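Local structure of putative adenosine kinase (Schistosoma mansoni, 3VAS) at residues Met45-Ala59 with Leu144-Leu156. The protein probably phosphorylates adenosine to AMP with ATP as the phosphate donor, as a kinase of the ribokinase (pfkB) family. Sequence-based numbering, arbitrary orientation.
With ADN (adenosine), chain C.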
# COMPACT_ATOMS: atom_id res chain seq x y z
N MET A 45 -18.20 -5.71 -18.58
CA MET A 45 -17.71 -6.22 -17.30
C MET A 45 -17.93 -5.24 -16.15
O MET A 45 -18.25 -5.66 -15.03
CB MET A 45 -16.22 -6.55 -17.40
CG MET A 45 -15.89 -7.69 -18.35
SD MET A 45 -16.27 -9.30 -17.64
CE MET A 45 -15.16 -9.32 -16.24
N TYR A 46 -17.77 -3.95 -16.43
CA TYR A 46 -17.91 -2.93 -15.40
C TYR A 46 -19.36 -2.74 -14.97
O TYR A 46 -19.64 -2.49 -13.80
CB TYR A 46 -17.28 -1.61 -15.86
CG TYR A 46 -15.82 -1.77 -16.23
CD1 TYR A 46 -14.82 -1.64 -15.28
CD2 TYR A 46 -15.46 -2.11 -17.53
CE1 TYR A 46 -13.49 -1.81 -15.61
CE2 TYR A 46 -14.12 -2.29 -17.87
CZ TYR A 46 -13.15 -2.14 -16.91
OH TYR A 46 -11.83 -2.32 -17.25
N ARG A 47 -20.28 -2.89 -15.92
CA ARG A 47 -21.71 -2.83 -15.61
C ARG A 47 -22.15 -4.12 -14.92
O ARG A 47 -22.83 -4.09 -13.90
CB ARG A 47 -22.54 -2.60 -16.88
CG ARG A 47 -22.02 -1.48 -17.79
CD ARG A 47 -23.03 -1.10 -18.87
NE ARG A 47 -23.51 -2.25 -19.63
CZ ARG A 47 -22.99 -2.66 -20.78
NH1 ARG A 47 -21.97 -2.01 -21.33
NH2 ARG A 47 -23.50 -3.73 -21.40
N LYS A 48 -21.74 -5.25 -15.50
CA LYS A 48 -22.07 -6.57 -14.97
C LYS A 48 -21.71 -6.73 -13.50
O LYS A 48 -22.49 -7.27 -12.71
CB LYS A 48 -21.37 -7.64 -15.81
CG LYS A 48 -21.61 -9.07 -15.36
CD LYS A 48 -21.06 -10.05 -16.39
CE LYS A 48 -21.23 -11.49 -15.96
NZ LYS A 48 -20.78 -12.42 -17.03
N TYR A 49 -20.53 -6.24 -13.11
CA TYR A 49 -20.07 -6.39 -11.73
C TYR A 49 -20.17 -5.11 -10.91
O TYR A 49 -19.65 -5.05 -9.80
CB TYR A 49 -18.64 -6.94 -11.69
CG TYR A 49 -18.54 -8.34 -12.24
CD1 TYR A 49 -18.11 -8.58 -13.54
CD2 TYR A 49 -18.89 -9.43 -11.45
CE1 TYR A 49 -18.02 -9.86 -14.03
CE2 TYR A 49 -18.81 -10.71 -11.94
CZ TYR A 49 -18.38 -10.93 -13.22
OH TYR A 49 -18.30 -12.21 -13.69
N ASN A 50 -20.84 -4.10 -11.48
CA ASN A 50 -21.00 -2.80 -10.82
C ASN A 50 -19.68 -2.22 -10.32
O ASN A 50 -19.56 -1.82 -9.16
CB ASN A 50 -22.00 -2.90 -9.67
CG ASN A 50 -22.59 -1.55 -9.30
OD1 ASN A 50 -22.58 -0.61 -10.09
ND2 ASN A 50 -23.10 -1.45 -8.07
N LEU A 51 -18.68 -2.17 -11.20
CA LEU A 51 -17.35 -1.70 -10.83
C LEU A 51 -17.15 -0.24 -11.20
O LEU A 51 -17.74 0.26 -12.16
CB LEU A 51 -16.27 -2.56 -11.50
CG LEU A 51 -16.39 -4.06 -11.23
CD1 LEU A 51 -15.28 -4.82 -11.93
CD2 LEU A 51 -16.37 -4.34 -9.73
N LYS A 52 -16.29 0.44 -10.44
CA LYS A 52 -16.10 1.88 -10.60
C LYS A 52 -14.65 2.22 -10.96
O LYS A 52 -13.73 1.45 -10.68
CB LYS A 52 -16.51 2.60 -9.31
CG LYS A 52 -17.96 2.37 -8.91
CD LYS A 52 -18.14 2.40 -7.40
CE LYS A 52 -17.77 3.75 -6.81
NZ LYS A 52 -17.97 3.79 -5.33
N LYS A 53 -14.47 3.39 -11.57
CA LYS A 53 -13.16 3.89 -11.98
C LYS A 53 -12.17 3.98 -10.81
O LYS A 53 -12.52 4.45 -9.73
CB LYS A 53 -13.31 5.28 -12.61
CG LYS A 53 -12.02 5.85 -13.19
CD LYS A 53 -11.77 5.34 -14.60
CE LYS A 53 -10.34 5.61 -15.07
NZ LYS A 53 -9.36 4.67 -14.44
N ASP A 54 -10.95 3.51 -11.05
CA ASP A 54 -9.85 3.63 -10.09
C ASP A 54 -10.20 3.11 -8.70
O ASP A 54 -9.65 3.58 -7.70
CB ASP A 54 -9.38 5.08 -9.98
CG ASP A 54 -8.69 5.57 -11.25
OD1 ASP A 54 -8.86 6.76 -11.60
OD2 ASP A 54 -7.99 4.76 -11.88
N ASN A 55 -11.10 2.15 -8.63
CA ASN A 55 -11.57 1.66 -7.35
C ASN A 55 -11.16 0.21 -7.09
O ASN A 55 -10.70 -0.49 -8.00
CB ASN A 55 -13.10 1.79 -7.25
CG ASN A 55 -13.59 1.80 -5.82
OD1 ASN A 55 -12.87 2.19 -4.90
ND2 ASN A 55 -14.83 1.36 -5.62
N ILE A 56 -11.31 -0.22 -5.85
CA ILE A 56 -11.10 -1.61 -5.50
C ILE A 56 -12.23 -2.07 -4.58
O ILE A 56 -12.63 -1.34 -3.66
CB ILE A 56 -9.69 -1.85 -4.87
CG1 ILE A 56 -9.45 -3.34 -4.59
CG2 ILE A 56 -9.50 -0.99 -3.62
CD1 ILE A 56 -9.83 -3.81 -3.19
N VAL A 57 -12.77 -3.25 -4.84
CA VAL A 57 -13.74 -3.86 -3.94
C VAL A 57 -13.29 -5.26 -3.55
O VAL A 57 -12.59 -5.94 -4.32
CB VAL A 57 -15.16 -3.91 -4.57
CG1 VAL A 57 -15.64 -2.52 -4.90
CG2 VAL A 57 -15.18 -4.79 -5.81
N LEU A 58 -13.67 -5.69 -2.35
CA LEU A 58 -13.42 -7.05 -1.91
C LEU A 58 -14.54 -7.92 -2.47
O LEU A 58 -15.72 -7.62 -2.28
CB LEU A 58 -13.41 -7.12 -0.39
CG LEU A 58 -12.35 -6.28 0.34
CD1 LEU A 58 -12.47 -6.43 1.85
CD2 LEU A 58 -10.94 -6.65 -0.11
N ALA A 59 -14.16 -9.00 -3.16
CA ALA A 59 -15.12 -9.91 -3.77
C ALA A 59 -16.22 -10.37 -2.81
O ALA A 59 -15.94 -10.83 -1.70
CB ALA A 59 -14.42 -11.13 -4.36
N LEU A 144 -8.93 -5.13 -13.89
CA LEU A 144 -9.62 -4.95 -15.16
C LEU A 144 -9.20 -3.66 -15.85
O LEU A 144 -9.51 -2.56 -15.38
CB LEU A 144 -11.13 -4.98 -14.95
CG LEU A 144 -11.81 -6.35 -15.02
CD1 LEU A 144 -11.18 -7.36 -14.06
CD2 LEU A 144 -13.30 -6.22 -14.75
N VAL A 145 -8.50 -3.78 -16.97
CA VAL A 145 -7.98 -2.61 -17.66
C VAL A 145 -8.74 -2.31 -18.95
O VAL A 145 -9.00 -3.21 -19.76
CB VAL A 145 -6.47 -2.75 -17.96
CG1 VAL A 145 -5.97 -1.57 -18.79
CG2 VAL A 145 -5.68 -2.87 -16.66
N SER A 146 -9.12 -1.05 -19.12
CA SER A 146 -9.68 -0.60 -20.39
C SER A 146 -9.35 0.88 -20.59
O SER A 146 -8.87 1.55 -19.68
CB SER A 146 -11.19 -0.83 -20.45
OG SER A 146 -11.86 -0.10 -19.45
N GLU A 147 -9.60 1.37 -21.80
CA GLU A 147 -9.35 2.78 -22.10
C GLU A 147 -10.29 3.66 -21.29
O GLU A 147 -9.94 4.78 -20.91
CB GLU A 147 -9.52 3.03 -23.60
CG GLU A 147 -9.16 4.44 -24.03
CD GLU A 147 -9.24 4.62 -25.53
OE1 GLU A 147 -8.51 3.92 -26.25
OE2 GLU A 147 -10.04 5.47 -25.99
N LYS A 148 -11.49 3.14 -21.01
CA LYS A 148 -12.50 3.87 -20.25
C LYS A 148 -12.23 3.83 -18.74
O LYS A 148 -12.28 4.87 -18.07
CB LYS A 148 -13.89 3.29 -20.53
CG LYS A 148 -14.99 4.33 -20.69
CD LYS A 148 -15.34 4.53 -22.16
CE LYS A 148 -15.74 3.22 -22.81
NZ LYS A 148 -15.89 3.33 -24.29
N LEU A 149 -11.97 2.64 -18.22
CA LEU A 149 -11.87 2.44 -16.77
C LEU A 149 -10.76 1.47 -16.37
O LEU A 149 -10.34 0.62 -17.16
CB LEU A 149 -13.19 1.89 -16.22
CG LEU A 149 -14.49 2.67 -16.42
CD1 LEU A 149 -15.59 1.73 -16.91
CD2 LEU A 149 -14.91 3.33 -15.12
N ARG A 150 -10.29 1.60 -15.14
CA ARG A 150 -9.50 0.56 -14.50
C ARG A 150 -10.11 0.27 -13.13
O ARG A 150 -10.55 1.18 -12.42
CB ARG A 150 -8.01 0.94 -14.40
CG ARG A 150 -7.64 1.83 -13.22
CD ARG A 150 -6.43 1.28 -12.48
NE ARG A 150 -6.09 2.08 -11.30
CZ ARG A 150 -6.64 1.92 -10.10
NH1 ARG A 150 -7.57 0.99 -9.91
NH2 ARG A 150 -6.27 2.70 -9.09
N SER A 151 -10.17 -1.01 -12.77
CA SER A 151 -10.90 -1.41 -11.57
C SER A 151 -10.39 -2.75 -11.05
O SER A 151 -10.01 -3.63 -11.83
CB SER A 151 -12.40 -1.50 -11.89
OG SER A 151 -13.19 -1.39 -10.72
N MET A 152 -10.39 -2.90 -9.73
CA MET A 152 -9.88 -4.11 -9.09
C MET A 152 -10.94 -4.84 -8.27
O MET A 152 -11.70 -4.22 -7.53
CB MET A 152 -8.68 -3.79 -8.21
CG MET A 152 -7.43 -3.44 -8.99
SD MET A 152 -6.05 -3.02 -7.91
CE MET A 152 -6.66 -1.54 -7.12
N VAL A 153 -10.97 -6.16 -8.40
CA VAL A 153 -11.77 -7.01 -7.53
C VAL A 153 -10.86 -8.00 -6.81
O VAL A 153 -10.24 -8.85 -7.45
CB VAL A 153 -12.87 -7.76 -8.30
CG1 VAL A 153 -13.78 -8.52 -7.33
CG2 VAL A 153 -13.68 -6.78 -9.14
N THR A 154 -10.79 -7.88 -5.49
CA THR A 154 -9.83 -8.64 -4.71
C THR A 154 -10.44 -9.82 -3.96
O THR A 154 -11.41 -9.65 -3.22
CB THR A 154 -9.13 -7.74 -3.68
OG1 THR A 154 -8.43 -6.70 -4.38
CG2 THR A 154 -8.14 -8.54 -2.85
N TYR A 155 -9.88 -11.00 -4.17
CA TYR A 155 -10.20 -12.17 -3.36
C TYR A 155 -9.03 -12.44 -2.43
O TYR A 155 -7.99 -12.93 -2.85
CB TYR A 155 -10.47 -13.40 -4.24
CG TYR A 155 -10.91 -14.61 -3.45
CD1 TYR A 155 -12.19 -14.69 -2.91
CD2 TYR A 155 -10.04 -15.68 -3.22
CE1 TYR A 155 -12.60 -15.78 -2.18
CE2 TYR A 155 -10.45 -16.78 -2.48
CZ TYR A 155 -11.73 -16.83 -1.97
OH TYR A 155 -12.15 -17.92 -1.23
N LEU A 156 -9.20 -12.10 -1.16
CA LEU A 156 -8.09 -12.12 -0.20
C LEU A 156 -7.52 -13.52 0.03
O LEU A 156 -6.31 -13.66 0.22
CB LEU A 156 -8.51 -11.48 1.12
CG LEU A 156 -8.61 -9.95 1.06
CD1 LEU A 156 -9.17 -9.38 2.36
CD2 LEU A 156 -7.25 -9.35 0.76
O5' ADN C . -2.13 -0.41 -5.51
C5' ADN C . -2.36 -1.47 -6.44
C4' ADN C . -2.17 -2.82 -5.80
O4' ADN C . -3.15 -3.00 -4.76
C3' ADN C . -2.32 -4.04 -6.71
O3' ADN C . -1.03 -4.61 -6.95
C2' ADN C . -3.18 -5.03 -5.90
O2' ADN C . -2.64 -6.34 -5.81
C1' ADN C . -3.25 -4.37 -4.52
N9 ADN C . -4.48 -4.65 -3.78
C8 ADN C . -5.72 -4.61 -4.25
N7 ADN C . -6.62 -4.99 -3.15
C5 ADN C . -5.82 -5.26 -2.00
C6 ADN C . -6.16 -5.66 -0.71
N6 ADN C . -7.53 -5.87 -0.35
N1 ADN C . -5.15 -5.86 0.23
C2 ADN C . -3.84 -5.66 -0.10
N3 ADN C . -3.51 -5.26 -1.37
C4 ADN C . -4.54 -5.07 -2.33
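Tyr46 projects from helix 44-48 onto Leu149, Ser146 and Leu144 of the hairpin 144-156. Its CB meets Leu149 CD1. Leu149 CD1 then sits over one face of the ring, a CH-pi contact 3.9 Å from the Tyr46 ring centroid. Further out, CE1 reaches Leu149 CB and, at the ring edge, Ser151 CB. CZ packs on Leu144 CB. At the tip, Tyr46 OH gives a weak hydrogen bond to Leu144 O (3.0 Å), which approaches near the ring plane.

Past the helix, Leu51 sets its CD1 against Leu144 CD2 and its CD2 against Val153 CG2. Ser151 OG, anti to its backbone N (chi1 -158°), reaches Lys52 O for a 2.9 Å bond. Asp54 OD2 lies over one face of the Arg150 guanidinium, 3.3 Å from Arg150 NE. No guanidinium N-H points at it, so the Asp54-Arg150 bridge rests on charge alone. Lys53 NZ makes a hydrogen-bonded salt bridge to Asp54 OD2 (2.9 Å), from above the carboxylate plane, and completes a three-residue network.

Strand 55-58 then pairs in parallel with 150-156. Thr154 N to Val57 O (2.9 Å) and Ala59 N to Thr154 O are nearly straight bonds. Ile56, Leu58 and Thr154 share one face and line the adenosine pocket with Leu156. Thr154 OG1 is 2.8 Å from adenosine N7, and Ile56 CD1 is 3.4 Å from that nitrogen.

Strands 55-58, 150-157 and its antiparallel partner 138-145 probably belong to the small lid of the ribokinase family. Helix 65-70 packs on Met45 and Tyr155, while strand 27-40 touches Leu144 and Thr154.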